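Long-range contact in bacteriorhodopsin (PDB 6EYU), which pumps protons inward across the cell membrane, probably driven by light absorbed by its covalently bound retinal: residues A[20-34]-A[209-222]. Residues are numbered along the deposited sequence; the frame is centred on the assembly and turned at random.
Sequences YIITAMISGLLFLYL and PFFCKQVYGFLDMY. With MUN ([(2~{S})-2,3-bis(oxidanyl)propyl] (~{E})-undec-2-enoate), chain L; RET (retinal), chain D; MUN ([(2~{S})-2,3-bis(oxidanyl)propyl] (~{E})-undec-2-enoate), chain U; MUN ([(2~{S})-2,3-bis(oxidanyl)propyl] (~{E})-undec-2-enoate), chain T.
In the helical bundle of this microbial rhodopsin, the first and last transmembrane helices pack side by side through Y20, F31, Q214 and F218. Segments 20-34 and 209-222 run nearly parallel, at 18°, with a closest axis approach of 9.9 Å. The Y20 ring ends beside the lysine that carries retinal. Its CG lies anti to the backbone N (chi1 -180°), which carries the ring across to P209, F210, K213 and Q214. Y20 OH lies 3.1 Å from CD of K213, the lysine whose NZ is bonded to C15 of retinal. The same hydroxyl hydrogen-bonds S55 of helix 42-63. Q214 fits as a knob among Y20, T23, A24 and S27. S27 OG gives its proton to T23 O at 2.9 Å, while S27 N binds this oxygen from the opposite face. Farther along, F31 and F218 form an edge-to-face pair, with ring centroids 4.8 Å apart. F31 CE1 stands over the centre of the F218 ring. F31 CZ also lies 3.6 Å from G217 CA, where a side chain would clash. L34 CD2 meets the F218 edge at CE1, 3.7 Å away, and M221 CE touches F31 CD1. With F218 cut back to alanine, the F31 edge would probably lose its aromatic face, and a gap would be likely to open beside L30 and L34. Lipid MUN (chain L) runs past S27, F210, F218 and Y222. Helix 198-230 is also flanked by two other helices: K213 and Y216 touch helix 72-93, and C212, V215 and D220 touch helix 157-183.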
loop_
_atom_site.group_PDB
_atom_site.type_symbol
_atom_site.label_atom_id
_atom_site.label_comp_id
_atom_site.label_asym_id
_atom_site.label_seq_id
_atom_site.Cartn_x
_atom_site.Cartn_y
_atom_site.Cartn_z
ATOM N N TYR A 20 26.239 -3.733 -2.905
ATOM C CA TYR A 20 25.012 -3.984 -2.159
ATOM C C TYR A 20 23.926 -4.535 -3.077
ATOM O O TYR A 20 23.259 -5.514 -2.743
ATOM C CB TYR A 20 24.522 -2.701 -1.485
ATOM C CG TYR A 20 23.251 -2.879 -0.684
ATOM C CD1 TYR A 20 23.285 -3.399 0.604
ATOM C CD2 TYR A 20 22.023 -2.482 -1.197
ATOM C CE1 TYR A 20 22.130 -3.533 1.351
ATOM C CE2 TYR A 20 20.866 -2.594 -0.450
ATOM C CZ TYR A 20 20.925 -3.125 0.821
ATOM O OH TYR A 20 19.772 -3.253 1.562
ATOM N N ILE A 21 23.748 -3.901 -4.232
ATOM C CA ILE A 21 22.688 -4.289 -5.155
ATOM C C ILE A 21 22.938 -5.689 -5.708
ATOM O O ILE A 21 22.012 -6.491 -5.830
ATOM C CB ILE A 21 22.568 -3.303 -6.332
ATOM C CG1 ILE A 21 22.061 -1.947 -5.840
ATOM C CG2 ILE A 21 21.626 -3.860 -7.389
ATOM C CD1 ILE A 21 22.071 -0.869 -6.903
ATOM N N ILE A 22 24.196 -5.989 -6.011
ATOM C CA ILE A 22 24.551 -7.269 -6.612
ATOM C C ILE A 22 24.346 -8.408 -5.619
ATOM O O ILE A 22 23.803 -9.457 -5.968
ATOM C CB ILE A 22 26.017 -7.282 -7.088
ATOM C CG1 ILE A 22 26.224 -6.247 -8.195
ATOM C CG2 ILE A 22 26.398 -8.667 -7.588
ATOM C CD1 ILE A 22 27.674 -5.880 -8.421
ATOM N N THR A 23 24.736 -8.178 -4.369
ATOM C CA THR A 23 24.581 -9.182 -3.322
ATOM C C THR A 23 23.112 -9.357 -2.953
ATOM O O THR A 23 22.692 -10.434 -2.531
ATOM C CB THR A 23 25.368 -8.798 -2.055
ATOM O OG1 THR A 23 25.099 -7.432 -1.715
ATOM C CG2 THR A 23 26.862 -8.981 -2.275
ATOM N N ALA A 24 22.338 -8.286 -3.099
ATOM C CA ALA A 24 20.912 -8.327 -2.798
ATOM C C ALA A 24 20.183 -9.230 -3.789
ATOM O O ALA A 24 19.437 -10.126 -3.394
ATOM C CB ALA A 24 20.325 -6.925 -2.831
ATOM N N MET A 25 20.425 -9.005 -5.076
ATOM C CA MET A 25 19.834 -9.833 -6.120
ATOM C C MET A 25 20.217 -11.295 -5.920
ATOM O O MET A 25 19.372 -12.186 -6.010
ATOM C CB MET A 25 20.298 -9.360 -7.500
ATOM C CG MET A 25 19.807 -7.972 -7.878
ATOM S SD MET A 25 18.183 -7.592 -7.190
ATOM C CE MET A 25 18.108 -5.822 -7.457
ATOM N N ILE A 26 21.480 -11.530 -5.576
ATOM C CA ILE A 26 21.993 -12.887 -5.435
ATOM C C ILE A 26 21.431 -13.554 -4.183
ATOM O O ILE A 26 20.863 -14.644 -4.255
ATOM C CB ILE A 26 23.533 -12.900 -5.366
ATOM C CG1 ILE A 26 24.122 -13.027 -6.773
ATOM C CG2 ILE A 26 24.014 -14.045 -4.489
ATOM C CD1 ILE A 26 25.498 -12.415 -6.915
ATOM N N SER A 27 21.482 -12.840 -3.064
ATOM C CA SER A 27 20.834 -13.291 -1.838
ATOM C C SER A 27 19.371 -13.640 -2.098
ATOM O O SER A 27 18.855 -14.625 -1.572
ATOM C CB SER A 27 20.924 -12.208 -0.760
ATOM O OG SER A 27 22.241 -12.110 -0.246
ATOM N N GLY A 28 18.710 -12.826 -2.914
ATOM C CA GLY A 28 17.293 -13.015 -3.206
ATOM C C GLY A 28 17.015 -14.357 -3.854
ATOM O O GLY A 28 16.103 -15.076 -3.446
ATOM N N LEU A 29 17.747 -14.656 -4.922
ATOM C CA LEU A 29 17.649 -15.954 -5.580
ATOM C C LEU A 29 17.839 -17.078 -4.565
ATOM O O LEU A 29 17.088 -18.053 -4.555
ATOM C CB LEU A 29 18.700 -16.071 -6.686
ATOM C CG LEU A 29 18.254 -15.707 -8.105
ATOM C CD1 LEU A 29 16.975 -14.882 -8.091
ATOM C CD2 LEU A 29 19.365 -14.963 -8.830
ATOM N N LEU A 30 18.822 -16.912 -3.685
ATOM C CA LEU A 30 19.155 -17.942 -2.707
ATOM C C LEU A 30 18.018 -18.124 -1.704
ATOM O O LEU A 30 17.666 -19.250 -1.353
ATOM C CB LEU A 30 20.447 -17.579 -1.969
ATOM C CG LEU A 30 21.735 -18.192 -2.524
ATOM C CD1 LEU A 30 21.541 -18.673 -3.954
ATOM C CD2 LEU A 30 22.878 -17.191 -2.445
ATOM N N PHE A 31 17.438 -17.015 -1.256
ATOM C CA PHE A 31 16.364 -17.062 -0.268
ATOM C C PHE A 31 15.208 -17.922 -0.773
ATOM O O PHE A 31 14.584 -18.650 -0.003
ATOM C CB PHE A 31 15.861 -15.651 0.049
ATOM C CG PHE A 31 16.835 -14.822 0.836
ATOM C CD1 PHE A 31 17.760 -15.422 1.676
ATOM C CD2 PHE A 31 16.774 -13.439 0.798
ATOM C CE1 PHE A 31 18.674 -14.661 2.380
ATOM C CE2 PHE A 31 17.690 -12.671 1.492
ATOM C CZ PHE A 31 18.642 -13.283 2.284
ATOM N N LEU A 32 14.918 -17.818 -2.066
ATOM C CA LEU A 32 13.817 -18.565 -2.666
ATOM C C LEU A 32 14.109 -20.061 -2.647
ATOM O O LEU A 32 13.198 -20.880 -2.536
ATOM C CB LEU A 32 13.584 -18.099 -4.104
ATOM C CG LEU A 32 13.014 -16.686 -4.241
ATOM C CD1 LEU A 32 12.691 -16.370 -5.694
ATOM C CD2 LEU A 32 11.780 -16.529 -3.367
ATOM N N TYR A 33 15.386 -20.410 -2.770
ATOM C CA TYR A 33 15.795 -21.805 -2.872
ATOM C C TYR A 33 15.937 -22.424 -1.485
ATOM O O TYR A 33 15.686 -23.614 -1.299
ATOM C CB TYR A 33 17.121 -21.909 -3.631
ATOM C CG TYR A 33 17.911 -23.162 -3.329
ATOM C CD1 TYR A 33 17.653 -24.343 -4.017
ATOM C CD2 TYR A 33 19.064 -23.101 -2.556
ATOM C CE1 TYR A 33 18.457 -25.455 -3.856
ATOM C CE2 TYR A 33 19.874 -24.208 -2.389
ATOM C CZ TYR A 33 19.561 -25.385 -3.033
ATOM O OH TYR A 33 20.351 -26.496 -2.851
ATOM N N LEU A 34 16.254 -21.590 -0.500
ATOM C CA LEU A 34 16.716 -22.080 0.793
ATOM C C LEU A 34 15.616 -22.849 1.518
ATOM O O LEU A 34 15.898 -23.808 2.238
ATOM C CB LEU A 34 17.199 -20.919 1.665
ATOM C CG LEU A 34 18.685 -20.953 2.028
ATOM C CD1 LEU A 34 19.202 -22.383 2.027
ATOM C CD2 LEU A 34 19.489 -20.090 1.067
ATOM N N PRO A 209 22.303 -1.822 6.221
ATOM C CA PRO A 209 21.246 -2.597 5.580
ATOM C C PRO A 209 21.707 -3.972 5.106
ATOM O O PRO A 209 20.913 -4.912 5.080
ATOM C CB PRO A 209 20.851 -1.724 4.390
ATOM C CG PRO A 209 21.124 -0.335 4.851
ATOM C CD PRO A 209 22.330 -0.428 5.744
ATOM N N PHE A 210 22.982 -4.092 4.752
ATOM C CA PHE A 210 23.555 -5.390 4.416
ATOM C C PHE A 210 23.315 -6.382 5.548
ATOM O O PHE A 210 22.939 -7.531 5.309
ATOM C CB PHE A 210 25.056 -5.266 4.144
ATOM C CG PHE A 210 25.709 -6.564 3.759
ATOM C CD1 PHE A 210 25.500 -7.112 2.504
ATOM C CD2 PHE A 210 26.412 -7.303 4.697
ATOM C CE1 PHE A 210 26.026 -8.347 2.174
ATOM C CE2 PHE A 210 26.958 -8.528 4.367
ATOM C CZ PHE A 210 26.764 -9.052 3.104
ATOM N N PHE A 211 23.440 -5.906 6.783
ATOM C CA PHE A 211 23.330 -6.775 7.947
ATOM C C PHE A 211 21.870 -7.014 8.323
ATOM O O PHE A 211 21.541 -8.030 8.940
ATOM C CB PHE A 211 24.090 -6.178 9.134
ATOM C CG PHE A 211 25.567 -6.451 9.104
ATOM C CD1 PHE A 211 26.066 -7.670 9.535
ATOM C CD2 PHE A 211 26.434 -5.561 8.490
ATOM C CE1 PHE A 211 27.408 -7.973 9.406
ATOM C CE2 PHE A 211 27.782 -5.849 8.376
ATOM C CZ PHE A 211 28.268 -7.057 8.833
ATOM N N CYS A 212 20.985 -6.135 7.864
ATOM C CA CYS A 212 19.580 -6.187 8.265
ATOM C C CYS A 212 18.718 -6.885 7.213
ATOM O O CYS A 212 17.545 -7.172 7.451
ATOM C CB CYS A 212 19.044 -4.777 8.519
ATOM S SG CYS A 212 19.884 -3.894 9.854
ATOM N N LYS A 213 19.291 -7.106 6.035
ATOM C CA LYS A 213 18.575 -7.732 4.928
ATOM C C LYS A 213 19.317 -8.988 4.454
ATOM O O LYS A 213 18.871 -10.109 4.699
ATOM C CB LYS A 213 18.421 -6.734 3.778
ATOM C CG LYS A 213 17.543 -5.556 4.209
ATOM C CD LYS A 213 17.364 -4.543 3.077
ATOM C CE LYS A 213 16.455 -3.392 3.520
ATOM N NZ LYS A 213 17.240 -2.405 4.275
ATOM N N GLN A 214 20.449 -8.793 3.784
ATOM C CA GLN A 214 21.190 -9.906 3.199
ATOM C C GLN A 214 21.554 -10.932 4.267
ATOM O O GLN A 214 21.171 -12.099 4.177
ATOM C CB GLN A 214 22.461 -9.400 2.511
ATOM C CG GLN A 214 22.266 -9.022 1.051
ATOM C CD GLN A 214 22.213 -7.521 0.840
ATOM O OE1 GLN A 214 22.895 -6.981 -0.031
ATOM N NE2 GLN A 214 21.378 -6.843 1.619
ATOM N N VAL A 215 22.244 -10.476 5.307
ATOM C CA VAL A 215 22.676 -11.354 6.389
ATOM C C VAL A 215 21.474 -11.905 7.149
ATOM O O VAL A 215 21.453 -13.074 7.535
ATOM C CB VAL A 215 23.590 -10.610 7.380
ATOM C CG1 VAL A 215 23.912 -11.494 8.575
ATOM C CG2 VAL A 215 24.864 -10.155 6.686
ATOM N N TYR A 216 20.466 -11.061 7.343
ATOM C CA TYR A 216 19.368 -11.369 8.252
ATOM C C TYR A 216 18.504 -12.492 7.689
ATOM O O TYR A 216 18.055 -13.371 8.425
ATOM C CB TYR A 216 18.513 -10.122 8.488
ATOM C CG TYR A 216 17.144 -10.412 9.061
ATOM C CD1 TYR A 216 17.003 -10.855 10.370
ATOM C CD2 TYR A 216 15.995 -10.046 8.371
ATOM C CE1 TYR A 216 15.755 -11.014 10.941
ATOM C CE2 TYR A 216 14.742 -10.198 8.934
ATOM C CZ TYR A 216 14.627 -10.687 10.218
ATOM O OH TYR A 216 13.382 -10.858 10.776
ATOM N N GLY A 217 18.324 -12.489 6.372
ATOM C CA GLY A 217 17.522 -13.507 5.706
ATOM C C GLY A 217 18.070 -14.903 5.932
ATOM O O GLY A 217 17.319 -15.833 6.227
ATOM N N PHE A 218 19.381 -15.053 5.775
ATOM C CA PHE A 218 20.049 -16.312 6.082
ATOM C C PHE A 218 19.916 -16.636 7.566
ATOM O O PHE A 218 19.379 -17.680 7.938
ATOM C CB PHE A 218 21.528 -16.234 5.699
ATOM C CG PHE A 218 21.769 -16.213 4.217
ATOM C CD1 PHE A 218 21.444 -17.310 3.436
ATOM C CD2 PHE A 218 22.204 -15.057 3.591
ATOM C CE1 PHE A 218 21.602 -17.274 2.064
ATOM C CE2 PHE A 218 22.359 -15.012 2.218
ATOM C CZ PHE A 218 22.057 -16.122 1.453
ATOM N N LEU A 219 20.277 -15.670 8.404
ATOM C CA LEU A 219 20.265 -15.854 9.850
ATOM C C LEU A 219 18.909 -16.380 10.311
ATOM O O LEU A 219 18.833 -17.302 11.122
ATOM C CB LEU A 219 20.570 -14.526 10.545
ATOM C CG LEU A 219 21.289 -14.594 11.895
ATOM C CD1 LEU A 219 20.428 -13.970 12.982
ATOM C CD2 LEU A 219 21.660 -16.025 12.253
ATOM N N ASP A 220 17.843 -15.826 9.743
ATOM C CA ASP A 220 16.488 -16.135 10.185
ATOM C C ASP A 220 16.126 -17.574 9.835
ATOM O O ASP A 220 15.582 -18.307 10.660
ATOM C CB ASP A 220 15.488 -15.176 9.537
ATOM C CG ASP A 220 14.049 -15.526 9.859
ATOM O OD1 ASP A 220 13.755 -15.806 11.041
ATOM O OD2 ASP A 220 13.197 -15.439 8.950
ATOM N N MET A 221 16.469 -17.983 8.617
ATOM C CA MET A 221 15.995 -19.251 8.077
ATOM C C MET A 221 16.815 -20.409 8.634
ATOM O O MET A 221 16.280 -21.488 8.896
ATOM C CB MET A 221 16.079 -19.238 6.549
ATOM C CG MET A 221 15.040 -18.350 5.885
ATOM S SD MET A 221 14.774 -18.761 4.151
ATOM C CE MET A 221 15.370 -17.269 3.358
ATOM N N TYR A 222 18.074 -20.133 8.955
ATOM C CA TYR A 222 18.952 -21.141 9.539
ATOM C C TYR A 222 18.645 -21.349 11.020
ATOM O O TYR A 222 18.681 -22.475 11.516
ATOM C CB TYR A 222 20.418 -20.743 9.356
ATOM C CG TYR A 222 21.035 -21.251 8.071
ATOM C CD1 TYR A 222 21.452 -22.570 7.952
ATOM C CD2 TYR A 222 21.191 -20.414 6.974
ATOM C CE1 TYR A 222 22.012 -23.040 6.779
ATOM C CE2 TYR A 222 21.746 -20.876 5.795
ATOM C CZ TYR A 222 22.157 -22.188 5.704
ATOM O OH TYR A 222 22.715 -22.651 4.534
HETATM C CAR MUN L . 25.763 -12.524 -0.376
HETATM C CAQ MUN L . 25.981 -13.490 0.789
HETATM C CAP MUN L . 25.802 -12.741 2.110
HETATM C CAO MUN L . 26.566 -13.472 3.216
HETATM C CAN MUN L . 25.676 -13.595 4.452
HETATM C CAM MUN L . 25.445 -15.075 4.764
HETATM C CAK MUN L . 25.925 -15.378 6.184
HETATM C CAH MUN L . 24.726 -15.361 7.134
HETATM C CAF MUN L . 24.994 -16.285 8.325
HETATM C CAC MUN L . 24.107 -17.530 8.398
HETATM C CAA MUN L . 24.311 -18.403 9.640
HETATM O OAD MUN L . 25.386 -18.403 10.240
HETATM O OAB MUN L . 23.305 -19.283 9.891
HETATM C CAE MUN L . 23.833 -20.432 10.560
HETATM C CAG MUN L . 23.477 -20.367 12.047
HETATM O OAJ MUN L . 22.239 -19.672 12.211
HETATM C CAI MUN L . 23.342 -21.787 12.600
HETATM O OAL MUN L . 22.543 -22.572 11.712
HETATM C C1 RET D . 14.182 7.150 10.123
HETATM C C2 RET D . 13.436 8.486 10.171
HETATM C C3 RET D . 13.666 9.212 11.496
HETATM C C4 RET D . 13.058 8.415 12.646
HETATM C C5 RET D . 13.407 6.932 12.520
HETATM C C6 RET D . 13.929 6.346 11.407
HETATM C C7 RET D . 14.254 4.933 11.434
HETATM C C8 RET D . 14.732 4.304 10.325
HETATM C C9 RET D . 14.943 2.879 10.356
HETATM C C10 RET D . 15.473 2.210 9.256
HETATM C C11 RET D . 15.791 0.835 9.212
HETATM C C12 RET D . 16.218 0.475 7.938
HETATM C C13 RET D . 16.495 -0.838 7.501
HETATM C C14 RET D . 16.904 -1.070 6.181
HETATM C C15 RET D . 17.105 -2.312 5.586
HETATM C C16 RET D . 13.676 6.317 8.944
HETATM C C17 RET D . 15.688 7.388 9.991
HETATM C C18 RET D . 13.176 6.047 13.747
HETATM C C19 RET D . 14.622 2.097 11.631
HETATM C C20 RET D . 16.372 -2.009 8.479
HETATM C CAN MUN U . 22.528 -8.181 -10.712
HETATM C CAM MUN U . 21.871 -6.814 -10.914
HETATM C CAK MUN U . 22.842 -5.886 -11.647
HETATM C CAH MUN U . 23.717 -5.155 -10.626
HETATM C CAF MUN U . 23.421 -3.653 -10.673
HETATM C CAC MUN U . 23.796 -2.948 -11.995
HETATM C CAA MUN U . 23.577 -1.418 -12.027
HETATM O OAD MUN U . 22.702 -0.908 -11.330
HETATM O OAB MUN U . 24.130 -0.793 -13.102
HETATM C CAE MUN U . 23.193 0.161 -13.612
HETATM C CAG MUN U . 23.850 1.540 -13.693
HETATM O OAJ MUN U . 25.225 1.437 -13.314
HETATM C CAI MUN U . 23.752 2.066 -15.126
HETATM O OAL MUN U . 24.631 3.183 -15.287
HETATM C CAN MUN T . 29.963 -19.848 -0.917
HETATM C CAM MUN T . 29.628 -20.118 0.551
HETATM C CAK MUN T . 29.089 -21.543 0.697
HETATM C CAH MUN T . 28.796 -21.830 2.171
HETATM C CAF MUN T . 27.976 -23.119 2.289
HETATM C CAC MUN T . 27.821 -23.672 3.711
HETATM C CAA MUN T . 26.649 -24.635 3.926
HETATM O OAD MUN T . 26.010 -25.073 2.967
HETATM O OAB MUN T . 26.547 -25.134 5.188
HETATM C CAE MUN T . 25.281 -24.779 5.751
HETATM C CAG MUN T . 24.406 -26.029 5.876
HETATM O OAJ MUN T . 25.145 -27.174 5.443
HETATM C CAI MUN T . 23.984 -26.215 7.335
HETATM O OAL MUN T . 23.436 -27.524 7.510
#